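Local structure of hemolysin activator protein CdiB (Acinetobacter baumannii ACICU, 6WIL) at residues A[240-245]-A[250-255]; A[24-29]-A[274-279]; A[62-67]-A[71-76]; A[84-89]-A[104-109]; A[540-543]-A[547-550]. The protein probably exports a partner toxin across the outer membrane, as a TpsB-type Omp85 transporter of contact-dependent growth inhibition. All coordinates share one frame; numbering follows the deposited sequence.

Contacts 1, 2 and 5 all reach the 16-stranded barrel, whereas contacts 3 and 4 belong to the first POTRA domain, their centres about 19 Å apart. Contact 1 pairs two neighbouring barrel strands by backbone bonds. Contact 2 adds side-chain bonding from helix 8-27 to the next strand, its centre about 9 Å from that of contact 1. Contacts 2 and 5 are surface contacts, although contact 2 lies nearest the centre of the chain; contact 5, at the far rim about 41 Å from contact 1 between centres, lays one lysine chain on backbone and methyl. Contacts 1, 3 and 4 are partly buried, but contact 3 is aliphatic and contact 4 a single aromatic pair.

Contact 1. Residues A[240-245]-A[250-255]; sequences IGINNP and DILSLN
Ile240 and Ile242 pair with Leu254 and Leu252 as the hydrogen-bonded rungs of an antiparallel hairpin, its strand axes 4.8 Å apart. In each rung both N-H groups are used. Ile242 N reaches Leu252 O at 2.8 Å, almost straight at 172°, and Leu252 N answers to Ile242 O; Ile240 and Leu254 exchange the same two bonds. Gly241 with Ser253 and Asn243 with Ile251 form the non-hydrogen-bonded pairs between and beyond them. A more bent bond at 137°, from Asn244 N to Asp250 O, closes the ladder at the turn.

The apolar contacts lie on the outward face. Ile242 CD1 runs alongside Leu252 with 3.6 Å to CD2, and it also approaches Leu254 CD1. Pro245 CG rests on Leu252 CB at 4.2 Å, extending this patch toward the turn.

Polar groups gather at the turn. Asp250 holds CG between its backbone N and carbonyl carbon (chi1 45°), which folds the carboxylate back: OD1 takes Leu248 N, while OD2 takes Phe246 N and bonds to Tyr275 OH. Its OD2 also lies 3.3 Å from Pro245 CD. Asn244 instead sends ND2 to Gln156.

Gly241 bonds through its backbone with Asn218, Asn243 with Lys216, Ile251 with Gln276 and Ser253 with Ser274 of strand 266-279. Inside the barrel, Ser253 meets Leu25 of helix 8-27; toward the turn, Asn243 ND2 donates to Arg183 O in the loop after helix 171-181.

Contact 2. Residues A[24-29]-A[274-279]; sequences QLQDQL and SYQLPV
Gln26 and Gln276 face each other through their amide ends and exchange two hydrogen bonds, one in each direction. Gln276 NE2 gives to Gln26 OE1 at 3.0 Å, lying in the carbonyl plane on a lone pair. The return bond, Gln26 NE2 to Gln276 OE1 at 3.1 Å, comes from above the Gln276 carbonyl plane, 46° out of it. The two amide planes are 47° apart, in keeping with this asymmetry.

Their chains arrive there by different shapes. Gln276 runs out extended beyond CG and reaches from the strand to meet its partner. Gln26 sets CG opposite its own carbonyl carbon (chi1 -71°) and then bends at the next bond, turning its amide from the flank of the helix toward the strand.

The pair joins helix 8-27, which lies within the barrel as the plug helix does in TpsB transporters, to the inward face of strand 266-279. Leucines add apolar contacts beside the pair. Leu29 approaches from the direction opposite to Gln276, with CD1 3.8 Å from OE1 and 3.9 Å from NE2 of that glutamine. Leu25 reaches only as far as Ser274, CD1 to CB at 4.4 Å, and also touches Ser253. Gln276 NE2 also bonds to Asp283 OD2 on strand 282-295; NE2 thus has two acceptors, which should help fix the rotation of the amide.

Contact 3. Residues A[62-67]-A[71-76]; sequences LIPLIG and SDLQQF
Leu73 drives one methyl, CD1, into the angle between Leu62 and Pro64, and this is where the contact is tight. The methyl sits 3.6 Å from Pro64 N and 3.7 Å from Pro64 CG, over the face of the proline ring; the Leu73 side chain crosses Pro64 at about a right angle. On its other flank, Leu62 CG lies 4.0 Å from the same CD1. Leu62, with CG opposite its backbone N (chi1 -171°), carries CD2 on to Phe76 CB at 4.1 Å, so one leucine spans two positions of the segment 71-76.

This is the strand-to-helix junction of the first POTRA domain, a fold in which helices pack on one face of a small sheet: strand 59-62 leads into helix 70-74 through the turn. Phe76 turns its ring away from Leu62, into the domain, where it meets Phe116 edge-to-face and packs on Ile137 and Ile139 of strand 132-149.

Toward the turn the packing thins. Gly67, on the surface, comes no nearer to Asp72 than 4.5 Å from its O to OD2. Asp72 bonds within the turn instead, its OD1 to Ser69 OG, while Gln68 OE1 takes the N-H of Leu65.

Contact 4. Residues A[84-89]-A[104-109]; sequences KKHPQN and VNYAQN
His86 points the CD2 edge of its imidazole at the face of Tyr106, a T-shaped pair with centroids 5.4 Å apart and planes at 84°. The approach is off the centre of the phenol ring, toward its hydroxyl end: CD2 lies 4.0 Å from Tyr106 CZ and 4.1 Å from both CE2 and OH. Each ring is carried with CG opposite its backbone N (chi1 -171° for His86), which stretches both side chains into the gap between backbones whose CA atoms at these two residues are 9.8 Å apart.

Within the first POTRA domain the pair bridges the turn after helix 77-85 to helix 97-113, and Tyr106 also rests on Ile83 of the former. His86 opens a type I turn, closed by Asn89 N to His86 O.

The imidazole is held at several points. Its ND1 accepts from Gln88 N at 3.1 Å, tilted 22° from the ring plane, and NE2 bonds to Phe44 O, consistent with a neutral ring protonated at NE2. Pro87 CD lies 3.3 Å above the plane of the His86 ring, offset toward its rim. Phe44 also packs its ring against that of Tyr106.

Contact 5. Residues A[540-543]-A[547-550]; sequences LIAP and KKDW
At the turn between the last two strands of the barrel, probably on the extracellular side, Lys548 folds back over Leu540 and Ala542. Strand 530-541 ends here in a classic beta bulge, with Leu540 and Ile541 both facing Leu517 of the neighbouring strand 515-526. The segment 547-550 returns toward strand 550-559.

Methylenes of Lys548 do most of the touching. CG lies against the Ala542 methyl, CG to CB at 3.6 Å, and CD passes close to the carbonyl of Leu540, 3.3 Å from its O. The chain is extended through chi2 and then bends twice, at chi3 (-61°) and chi4 (-48°), which curls the ammonium group toward the backbone of Ala542 and Pro543. NZ stops 3.7 Å from Ala542 O and 4.0 Å from Pro543 O, too far for a hydrogen bond to either.

Behind the contact, Ala542 also packs on Leu516 and Phe466, while the adjacent Lys547 turns away to a salt bridge with Glu469. The two ends of the turn therefore meet through aliphatic carbon laid along the backbone, with the nearby carbonyls probably offering the ammonium charge at most a weak electrostatic attraction.

Contact 1. Residues A[240-245]-A[250-255]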
# COMPACT_ATOMS: atom_id res chain seq x y z
N ILE A 240 9.18 -18.10 -1.26
CA ILE A 240 10.23 -18.00 -0.26
C ILE A 240 10.38 -16.54 0.15
O ILE A 240 10.61 -15.68 -0.71
CB ILE A 240 11.58 -18.56 -0.75
CG1 ILE A 240 11.41 -19.99 -1.26
CG2 ILE A 240 12.60 -18.50 0.38
CD1 ILE A 240 12.71 -20.69 -1.54
N GLY A 241 10.25 -16.27 1.44
CA GLY A 241 10.52 -14.95 1.96
C GLY A 241 11.74 -14.97 2.86
O GLY A 241 11.78 -15.71 3.84
N ILE A 242 12.74 -14.17 2.52
CA ILE A 242 13.95 -14.02 3.31
C ILE A 242 13.91 -12.64 3.97
O ILE A 242 13.76 -11.62 3.29
CB ILE A 242 15.21 -14.19 2.46
CG1 ILE A 242 15.23 -15.59 1.84
CG2 ILE A 242 16.46 -13.96 3.30
CD1 ILE A 242 15.96 -15.67 0.53
N ASN A 243 14.06 -12.62 5.29
CA ASN A 243 13.86 -11.42 6.10
C ASN A 243 15.21 -10.87 6.54
O ASN A 243 15.99 -11.57 7.20
CB ASN A 243 12.99 -11.74 7.31
CG ASN A 243 12.57 -10.51 8.06
OD1 ASN A 243 13.20 -10.13 9.05
ND2 ASN A 243 11.50 -9.88 7.61
N ASN A 244 15.49 -9.62 6.16
CA ASN A 244 16.69 -8.89 6.54
C ASN A 244 17.98 -9.60 6.11
O ASN A 244 18.91 -9.70 6.92
CB ASN A 244 16.70 -8.66 8.06
CG ASN A 244 17.49 -7.43 8.47
OD1 ASN A 244 17.57 -6.45 7.72
ND2 ASN A 244 18.07 -7.47 9.67
N PRO A 245 18.09 -10.07 4.86
CA PRO A 245 19.27 -10.87 4.50
C PRO A 245 20.57 -10.09 4.53
O PRO A 245 21.57 -10.60 5.04
CB PRO A 245 18.94 -11.37 3.08
CG PRO A 245 18.05 -10.32 2.53
CD PRO A 245 17.23 -9.82 3.69
N ASP A 250 15.91 -5.02 4.90
CA ASP A 250 15.50 -5.40 3.56
C ASP A 250 14.69 -6.69 3.58
O ASP A 250 14.71 -7.46 4.54
CB ASP A 250 16.72 -5.56 2.65
CG ASP A 250 17.84 -6.35 3.32
OD1 ASP A 250 17.97 -6.26 4.56
OD2 ASP A 250 18.58 -7.05 2.60
N ILE A 251 13.95 -6.91 2.50
CA ILE A 251 13.13 -8.11 2.35
C ILE A 251 13.31 -8.64 0.94
O ILE A 251 13.16 -7.90 -0.04
CB ILE A 251 11.65 -7.82 2.65
CG1 ILE A 251 11.44 -7.67 4.15
CG2 ILE A 251 10.76 -8.93 2.10
CD1 ILE A 251 10.15 -7.01 4.52
N LEU A 252 13.66 -9.92 0.83
CA LEU A 252 13.84 -10.59 -0.44
C LEU A 252 12.77 -11.66 -0.59
O LEU A 252 12.60 -12.51 0.29
CB LEU A 252 15.24 -11.21 -0.53
CG LEU A 252 15.54 -12.06 -1.77
CD1 LEU A 252 15.61 -11.20 -3.02
CD2 LEU A 252 16.84 -12.84 -1.58
N SER A 253 12.03 -11.61 -1.70
CA SER A 253 10.94 -12.53 -1.95
C SER A 253 11.20 -13.28 -3.25
O SER A 253 11.66 -12.69 -4.24
CB SER A 253 9.60 -11.79 -2.02
OG SER A 253 9.42 -10.98 -0.87
N LEU A 254 10.90 -14.57 -3.25
CA LEU A 254 11.07 -15.43 -4.41
C LEU A 254 9.80 -16.24 -4.61
O LEU A 254 9.22 -16.75 -3.65
CB LEU A 254 12.26 -16.37 -4.25
CG LEU A 254 13.57 -15.76 -3.74
CD1 LEU A 254 14.56 -16.86 -3.37
CD2 LEU A 254 14.17 -14.83 -4.77
N ASN A 255 9.38 -16.37 -5.87
CA ASN A 255 8.19 -17.15 -6.19
C ASN A 255 8.41 -17.92 -7.48
O ASN A 255 8.89 -17.36 -8.46
CB ASN A 255 6.95 -16.25 -6.31
CG ASN A 255 5.66 -17.01 -6.17
OD1 ASN A 255 5.14 -17.17 -5.06
ND2 ASN A 255 5.13 -17.50 -7.29

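Contact 2. Residues A[24-29]-A[274-279]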
# COMPACT_ATOMS: atom_id res chain seq x y z
N GLN A 24 0.08 -8.48 -2.58
CA GLN A 24 0.16 -9.27 -1.36
C GLN A 24 1.50 -9.08 -0.65
O GLN A 24 1.55 -9.10 0.59
CB GLN A 24 -0.06 -10.75 -1.67
CG GLN A 24 -1.47 -11.07 -2.14
CD GLN A 24 -1.61 -12.49 -2.66
OE1 GLN A 24 -0.65 -13.26 -2.65
NE2 GLN A 24 -2.81 -12.83 -3.12
N LEU A 25 2.58 -8.89 -1.40
CA LEU A 25 3.87 -8.64 -0.77
C LEU A 25 3.93 -7.26 -0.14
O LEU A 25 4.46 -7.10 0.96
CB LEU A 25 5.00 -8.81 -1.79
CG LEU A 25 5.20 -10.22 -2.35
CD1 LEU A 25 6.15 -10.17 -3.52
CD2 LEU A 25 5.72 -11.15 -1.27
N GLN A 26 3.37 -6.25 -0.82
CA GLN A 26 3.32 -4.92 -0.24
C GLN A 26 2.44 -4.90 1.01
O GLN A 26 2.77 -4.23 1.99
CB GLN A 26 2.82 -3.90 -1.26
CG GLN A 26 3.82 -3.62 -2.37
CD GLN A 26 5.25 -3.53 -1.85
OE1 GLN A 26 5.58 -2.64 -1.07
NE2 GLN A 26 6.09 -4.46 -2.29
N ASP A 27 1.33 -5.63 0.98
CA ASP A 27 0.45 -5.66 2.15
C ASP A 27 1.09 -6.35 3.34
O ASP A 27 0.66 -6.12 4.48
CB ASP A 27 -0.87 -6.35 1.79
CG ASP A 27 -1.78 -5.47 0.95
OD1 ASP A 27 -1.66 -4.23 1.03
OD2 ASP A 27 -2.61 -6.02 0.20
N GLN A 28 2.12 -7.18 3.12
CA GLN A 28 2.76 -7.88 4.23
C GLN A 28 3.56 -6.95 5.13
O GLN A 28 3.88 -7.33 6.26
CB GLN A 28 3.68 -8.98 3.70
CG GLN A 28 2.96 -10.28 3.38
CD GLN A 28 3.83 -11.24 2.59
OE1 GLN A 28 5.01 -11.42 2.89
NE2 GLN A 28 3.24 -11.85 1.57
N LEU A 29 3.89 -5.74 4.67
CA LEU A 29 4.73 -4.83 5.43
C LEU A 29 3.89 -4.14 6.51
O LEU A 29 2.94 -3.42 6.20
CB LEU A 29 5.38 -3.81 4.51
CG LEU A 29 6.15 -4.43 3.34
CD1 LEU A 29 7.03 -3.40 2.66
CD2 LEU A 29 6.97 -5.63 3.79
N SER A 274 11.82 -10.38 -5.86
CA SER A 274 11.57 -9.01 -5.43
C SER A 274 12.50 -8.67 -4.28
O SER A 274 12.65 -9.47 -3.34
CB SER A 274 10.11 -8.83 -5.00
OG SER A 274 9.78 -7.46 -4.90
N TYR A 275 13.12 -7.50 -4.35
CA TYR A 275 13.97 -6.99 -3.28
C TYR A 275 13.51 -5.59 -2.92
O TYR A 275 13.20 -4.78 -3.80
CB TYR A 275 15.44 -6.98 -3.69
CG TYR A 275 16.39 -6.61 -2.59
CD1 TYR A 275 16.54 -7.42 -1.47
CD2 TYR A 275 17.17 -5.46 -2.68
CE1 TYR A 275 17.43 -7.09 -0.46
CE2 TYR A 275 18.06 -5.13 -1.67
CZ TYR A 275 18.18 -5.94 -0.57
OH TYR A 275 19.07 -5.60 0.43
N GLN A 276 13.47 -5.30 -1.62
CA GLN A 276 12.93 -4.04 -1.13
C GLN A 276 13.66 -3.65 0.15
O GLN A 276 13.76 -4.46 1.07
CB GLN A 276 11.43 -4.17 -0.86
CG GLN A 276 10.63 -2.91 -1.11
CD GLN A 276 9.16 -3.09 -0.77
OE1 GLN A 276 8.67 -4.21 -0.63
NE2 GLN A 276 8.44 -1.97 -0.64
N LEU A 277 14.16 -2.42 0.20
CA LEU A 277 14.77 -1.89 1.41
C LEU A 277 14.35 -0.44 1.60
O LEU A 277 14.25 0.31 0.62
CB LEU A 277 16.30 -2.00 1.39
CG LEU A 277 17.14 -0.94 0.69
CD1 LEU A 277 18.61 -1.14 1.02
CD2 LEU A 277 16.92 -0.96 -0.81
N PRO A 278 14.10 -0.01 2.84
CA PRO A 278 13.73 1.38 3.09
C PRO A 278 14.93 2.25 3.44
O PRO A 278 15.92 1.79 4.01
CB PRO A 278 12.79 1.27 4.30
CG PRO A 278 13.37 0.13 5.08
CD PRO A 278 13.93 -0.85 4.05
N VAL A 279 14.83 3.52 3.07
CA VAL A 279 15.78 4.54 3.52
C VAL A 279 15.00 5.72 4.09
O VAL A 279 14.71 6.70 3.38
CB VAL A 279 16.72 4.99 2.39
CG1 VAL A 279 17.86 5.83 2.95
CG2 VAL A 279 17.27 3.79 1.63

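Contact 3. Residues A[62-67]-A[71-76]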
# COMPACT_ATOMS: atom_id res chain seq x y z
N LEU A 62 7.34 35.08 18.83
CA LEU A 62 8.10 33.94 19.31
C LEU A 62 9.50 34.42 19.65
O LEU A 62 10.17 35.04 18.81
CB LEU A 62 8.15 32.82 18.27
CG LEU A 62 8.73 31.50 18.76
CD1 LEU A 62 7.85 30.90 19.85
CD2 LEU A 62 8.91 30.51 17.61
N ILE A 63 9.93 34.15 20.87
CA ILE A 63 11.14 34.74 21.44
C ILE A 63 12.10 33.61 21.78
O ILE A 63 11.71 32.65 22.45
CB ILE A 63 10.85 35.59 22.69
CG1 ILE A 63 9.98 36.78 22.32
CG2 ILE A 63 12.14 36.05 23.34
CD1 ILE A 63 10.60 37.68 21.28
N PRO A 64 13.36 33.68 21.35
CA PRO A 64 14.30 32.59 21.64
C PRO A 64 14.55 32.44 23.13
O PRO A 64 14.60 33.42 23.88
CB PRO A 64 15.58 33.02 20.90
CG PRO A 64 15.12 33.99 19.86
CD PRO A 64 13.95 34.70 20.46
N LEU A 65 14.71 31.20 23.56
CA LEU A 65 15.26 30.92 24.88
C LEU A 65 16.79 31.03 24.81
O LEU A 65 17.37 31.33 23.76
CB LEU A 65 14.82 29.55 25.38
CG LEU A 65 13.36 29.40 25.80
CD1 LEU A 65 13.14 28.07 26.51
CD2 LEU A 65 12.94 30.56 26.68
N ILE A 66 17.45 30.77 25.94
CA ILE A 66 18.90 30.82 25.98
C ILE A 66 19.48 29.72 25.10
O ILE A 66 19.10 28.55 25.22
CB ILE A 66 19.40 30.70 27.42
CG1 ILE A 66 18.91 31.89 28.24
CG2 ILE A 66 20.92 30.57 27.45
CD1 ILE A 66 19.23 31.78 29.70
N GLY A 67 20.39 30.10 24.20
CA GLY A 67 21.05 29.13 23.36
C GLY A 67 20.25 28.67 22.16
O GLY A 67 20.58 27.63 21.57
N SER A 71 17.40 30.37 13.44
CA SER A 71 17.18 29.28 12.50
C SER A 71 16.44 28.12 13.17
O SER A 71 15.61 27.46 12.53
CB SER A 71 18.51 28.81 11.92
OG SER A 71 18.47 27.45 11.56
N ASP A 72 16.72 27.87 14.45
CA ASP A 72 15.94 26.87 15.18
C ASP A 72 14.49 27.30 15.31
O ASP A 72 13.59 26.45 15.31
CB ASP A 72 16.51 26.64 16.58
CG ASP A 72 18.01 26.48 16.59
OD1 ASP A 72 18.60 26.11 15.54
OD2 ASP A 72 18.62 26.76 17.64
N LEU A 73 14.24 28.61 15.44
CA LEU A 73 12.88 29.08 15.63
C LEU A 73 12.13 29.23 14.31
O LEU A 73 10.89 29.20 14.31
CB LEU A 73 12.88 30.42 16.37
CG LEU A 73 13.38 30.42 17.81
CD1 LEU A 73 12.71 31.56 18.57
CD2 LEU A 73 13.13 29.09 18.50
N GLN A 74 12.85 29.40 13.20
CA GLN A 74 12.20 29.59 11.90
C GLN A 74 11.28 28.43 11.57
O GLN A 74 10.28 28.61 10.86
CB GLN A 74 13.27 29.75 10.81
CG GLN A 74 12.76 30.34 9.51
CD GLN A 74 13.02 31.84 9.40
OE1 GLN A 74 12.91 32.57 10.39
NE2 GLN A 74 13.38 32.29 8.21
N GLN A 75 11.59 27.23 12.07
CA GLN A 75 10.74 26.06 11.84
C GLN A 75 9.42 26.14 12.59
O GLN A 75 8.45 25.48 12.19
CB GLN A 75 11.50 24.80 12.24
CG GLN A 75 10.76 23.49 11.98
CD GLN A 75 11.54 22.28 12.46
OE1 GLN A 75 12.55 22.41 13.15
NE2 GLN A 75 11.08 21.09 12.07
N PHE A 76 9.34 26.94 13.65
CA PHE A 76 8.18 26.93 14.54
C PHE A 76 7.30 28.16 14.39
O PHE A 76 6.39 28.35 15.21
CB PHE A 76 8.64 26.80 15.99
CG PHE A 76 9.13 25.42 16.34
CD1 PHE A 76 8.25 24.35 16.36
CD2 PHE A 76 10.46 25.20 16.64
CE1 PHE A 76 8.69 23.08 16.68
CE2 PHE A 76 10.91 23.93 16.96
CZ PHE A 76 10.02 22.87 16.98

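Contact 4. Residues A[84-89]-A[104-109]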
# COMPACT_ATOMS: atom_id res chain seq x y z
N LYS A 84 -2.31 34.14 15.22
CA LYS A 84 -2.75 35.33 14.50
C LYS A 84 -3.83 35.03 13.47
O LYS A 84 -4.57 35.94 13.08
CB LYS A 84 -1.55 36.00 13.83
CG LYS A 84 -0.57 36.61 14.81
CD LYS A 84 0.57 37.32 14.10
CE LYS A 84 1.46 38.05 15.10
NZ LYS A 84 2.63 38.69 14.43
N LYS A 85 -3.94 33.78 13.02
CA LYS A 85 -4.95 33.41 12.03
C LYS A 85 -6.31 33.14 12.66
O LYS A 85 -7.32 33.16 11.96
CB LYS A 85 -4.47 32.17 11.25
CG LYS A 85 -5.37 31.71 10.11
CD LYS A 85 -5.38 32.68 8.94
CE LYS A 85 -5.99 32.03 7.71
NZ LYS A 85 -5.25 30.79 7.33
N HIS A 86 -6.35 32.91 13.97
CA HIS A 86 -7.60 32.55 14.63
C HIS A 86 -8.64 33.65 14.42
O HIS A 86 -8.33 34.83 14.60
CB HIS A 86 -7.37 32.31 16.12
CG HIS A 86 -8.54 31.73 16.83
ND1 HIS A 86 -9.63 32.48 17.23
CD2 HIS A 86 -8.81 30.45 17.22
CE1 HIS A 86 -10.51 31.70 17.83
NE2 HIS A 86 -10.04 30.47 17.84
N PRO A 87 -9.87 33.30 14.04
CA PRO A 87 -10.86 34.33 13.66
C PRO A 87 -11.30 35.23 14.80
O PRO A 87 -12.09 36.15 14.57
CB PRO A 87 -12.04 33.50 13.12
CG PRO A 87 -11.91 32.18 13.81
CD PRO A 87 -10.43 31.94 13.94
N GLN A 88 -10.82 35.02 16.03
CA GLN A 88 -11.15 35.93 17.12
C GLN A 88 -10.22 37.12 17.20
O GLN A 88 -10.44 38.00 18.03
CB GLN A 88 -11.16 35.18 18.45
CG GLN A 88 -12.22 35.67 19.42
CD GLN A 88 -12.29 34.81 20.66
OE1 GLN A 88 -11.57 33.83 20.79
NE2 GLN A 88 -13.16 35.18 21.59
N ASN A 89 -9.19 37.18 16.35
CA ASN A 89 -8.32 38.34 16.22
C ASN A 89 -7.70 38.73 17.56
O ASN A 89 -7.92 39.84 18.07
CB ASN A 89 -9.06 39.52 15.59
CG ASN A 89 -9.69 39.17 14.26
OD1 ASN A 89 -9.22 38.28 13.55
ND2 ASN A 89 -10.76 39.87 13.90
N VAL A 104 -2.39 29.68 25.12
CA VAL A 104 -1.26 28.76 25.26
C VAL A 104 -1.67 27.34 24.91
O VAL A 104 -0.97 26.64 24.17
CB VAL A 104 -0.68 28.86 26.69
CG1 VAL A 104 0.08 27.59 27.05
CG2 VAL A 104 0.24 30.06 26.80
N ASN A 105 -2.82 26.89 25.42
CA ASN A 105 -3.29 25.54 25.10
C ASN A 105 -3.54 25.38 23.61
O ASN A 105 -3.35 24.29 23.06
CB ASN A 105 -4.57 25.22 25.87
CG ASN A 105 -4.30 24.84 27.30
OD1 ASN A 105 -3.28 24.23 27.61
ND2 ASN A 105 -5.22 25.19 28.19
N TYR A 106 -3.98 26.44 22.93
CA TYR A 106 -4.21 26.38 21.49
C TYR A 106 -2.89 26.26 20.74
O TYR A 106 -2.78 25.46 19.80
CB TYR A 106 -4.99 27.61 21.04
CG TYR A 106 -5.28 27.67 19.55
CD1 TYR A 106 -6.07 26.71 18.94
CD2 TYR A 106 -4.79 28.71 18.77
CE1 TYR A 106 -6.35 26.77 17.59
CE2 TYR A 106 -5.06 28.78 17.42
CZ TYR A 106 -5.84 27.81 16.83
OH TYR A 106 -6.12 27.87 15.48
N ALA A 107 -1.88 27.03 21.13
CA ALA A 107 -0.58 26.95 20.49
C ALA A 107 0.12 25.63 20.78
O ALA A 107 0.99 25.22 20.01
CB ALA A 107 0.30 28.12 20.92
N GLN A 108 -0.24 24.96 21.88
CA GLN A 108 0.35 23.66 22.19
C GLN A 108 -0.33 22.55 21.41
O GLN A 108 0.33 21.60 20.97
CB GLN A 108 0.27 23.40 23.69
CG GLN A 108 0.71 22.00 24.13
CD GLN A 108 2.21 21.80 24.04
OE1 GLN A 108 2.98 22.76 23.90
NE2 GLN A 108 2.64 20.55 24.12
N ASN A 109 -1.65 22.64 21.23
CA ASN A 109 -2.35 21.69 20.37
C ASN A 109 -1.82 21.78 18.94
O ASN A 109 -1.68 20.76 18.26
CB ASN A 109 -3.85 21.95 20.42
CG ASN A 109 -4.63 21.06 19.46
OD1 ASN A 109 -4.88 19.89 19.75
ND2 ASN A 109 -5.02 21.62 18.32

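Contact 5. Residues A[540-543]-A[547-550]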
# COMPACT_ATOMS: atom_id res chain seq x y z
N LEU A 540 -23.77 -14.23 -13.66
CA LEU A 540 -25.16 -13.78 -13.60
C LEU A 540 -25.60 -13.07 -14.88
O LEU A 540 -26.59 -13.46 -15.50
CB LEU A 540 -25.36 -12.87 -12.38
CG LEU A 540 -25.11 -13.55 -11.04
CD1 LEU A 540 -25.40 -12.60 -9.89
CD2 LEU A 540 -25.95 -14.81 -10.91
N ILE A 541 -24.87 -12.03 -15.28
CA ILE A 541 -25.16 -11.30 -16.51
C ILE A 541 -23.92 -11.31 -17.38
O ILE A 541 -22.82 -10.95 -16.93
CB ILE A 541 -25.61 -9.85 -16.22
CG1 ILE A 541 -27.01 -9.85 -15.60
CG2 ILE A 541 -25.57 -9.02 -17.50
CD1 ILE A 541 -28.03 -10.62 -16.41
N ALA A 542 -24.09 -11.72 -18.64
CA ALA A 542 -22.98 -11.78 -19.58
C ALA A 542 -23.54 -11.73 -20.99
O ALA A 542 -24.70 -12.09 -21.20
CB ALA A 542 -22.15 -13.06 -19.38
N PRO A 543 -22.75 -11.28 -21.96
CA PRO A 543 -23.18 -11.39 -23.36
C PRO A 543 -23.38 -12.85 -23.75
O PRO A 543 -22.94 -13.77 -23.06
CB PRO A 543 -22.02 -10.76 -24.14
CG PRO A 543 -21.33 -9.90 -23.15
CD PRO A 543 -21.47 -10.57 -21.83
N LYS A 547 -20.41 -18.06 -21.38
CA LYS A 547 -21.19 -19.24 -21.05
C LYS A 547 -22.17 -18.99 -19.90
O LYS A 547 -23.32 -19.46 -19.95
CB LYS A 547 -20.25 -20.40 -20.70
CG LYS A 547 -19.50 -20.99 -21.87
CD LYS A 547 -18.73 -22.20 -21.41
CE LYS A 547 -18.25 -23.06 -22.58
NZ LYS A 547 -17.02 -23.78 -22.13
N LYS A 548 -21.75 -18.24 -18.88
CA LYS A 548 -22.48 -18.14 -17.60
C LYS A 548 -22.63 -19.51 -16.95
O LYS A 548 -23.69 -19.85 -16.40
CB LYS A 548 -23.84 -17.45 -17.76
CG LYS A 548 -23.75 -15.94 -17.87
CD LYS A 548 -25.13 -15.29 -17.87
CE LYS A 548 -25.96 -15.76 -19.05
NZ LYS A 548 -25.17 -15.67 -20.31
N ASP A 549 -21.57 -20.31 -17.00
CA ASP A 549 -21.58 -21.65 -16.44
C ASP A 549 -21.25 -21.60 -14.95
O ASP A 549 -20.95 -20.54 -14.39
CB ASP A 549 -20.61 -22.54 -17.21
CG ASP A 549 -21.07 -23.98 -17.30
OD1 ASP A 549 -22.26 -24.21 -17.63
OD2 ASP A 549 -20.24 -24.89 -17.08
N TRP A 550 -21.30 -22.75 -14.30
CA TRP A 550 -20.91 -22.86 -12.90
C TRP A 550 -19.41 -23.10 -12.79
O TRP A 550 -18.84 -23.89 -13.55
CB TRP A 550 -21.66 -23.99 -12.20
CG TRP A 550 -23.09 -23.67 -11.90
CD1 TRP A 550 -24.16 -23.81 -12.73
CD2 TRP A 550 -23.61 -23.15 -10.66
NE1 TRP A 550 -25.31 -23.41 -12.10
CE2 TRP A 550 -25.00 -23.00 -10.83
CE3 TRP A 550 -23.03 -22.79 -9.44
CZ2 TRP A 550 -25.82 -22.51 -9.81
CZ3 TRP A 550 -23.85 -22.30 -8.44
CH2 TRP A 550 -25.23 -22.17 -8.63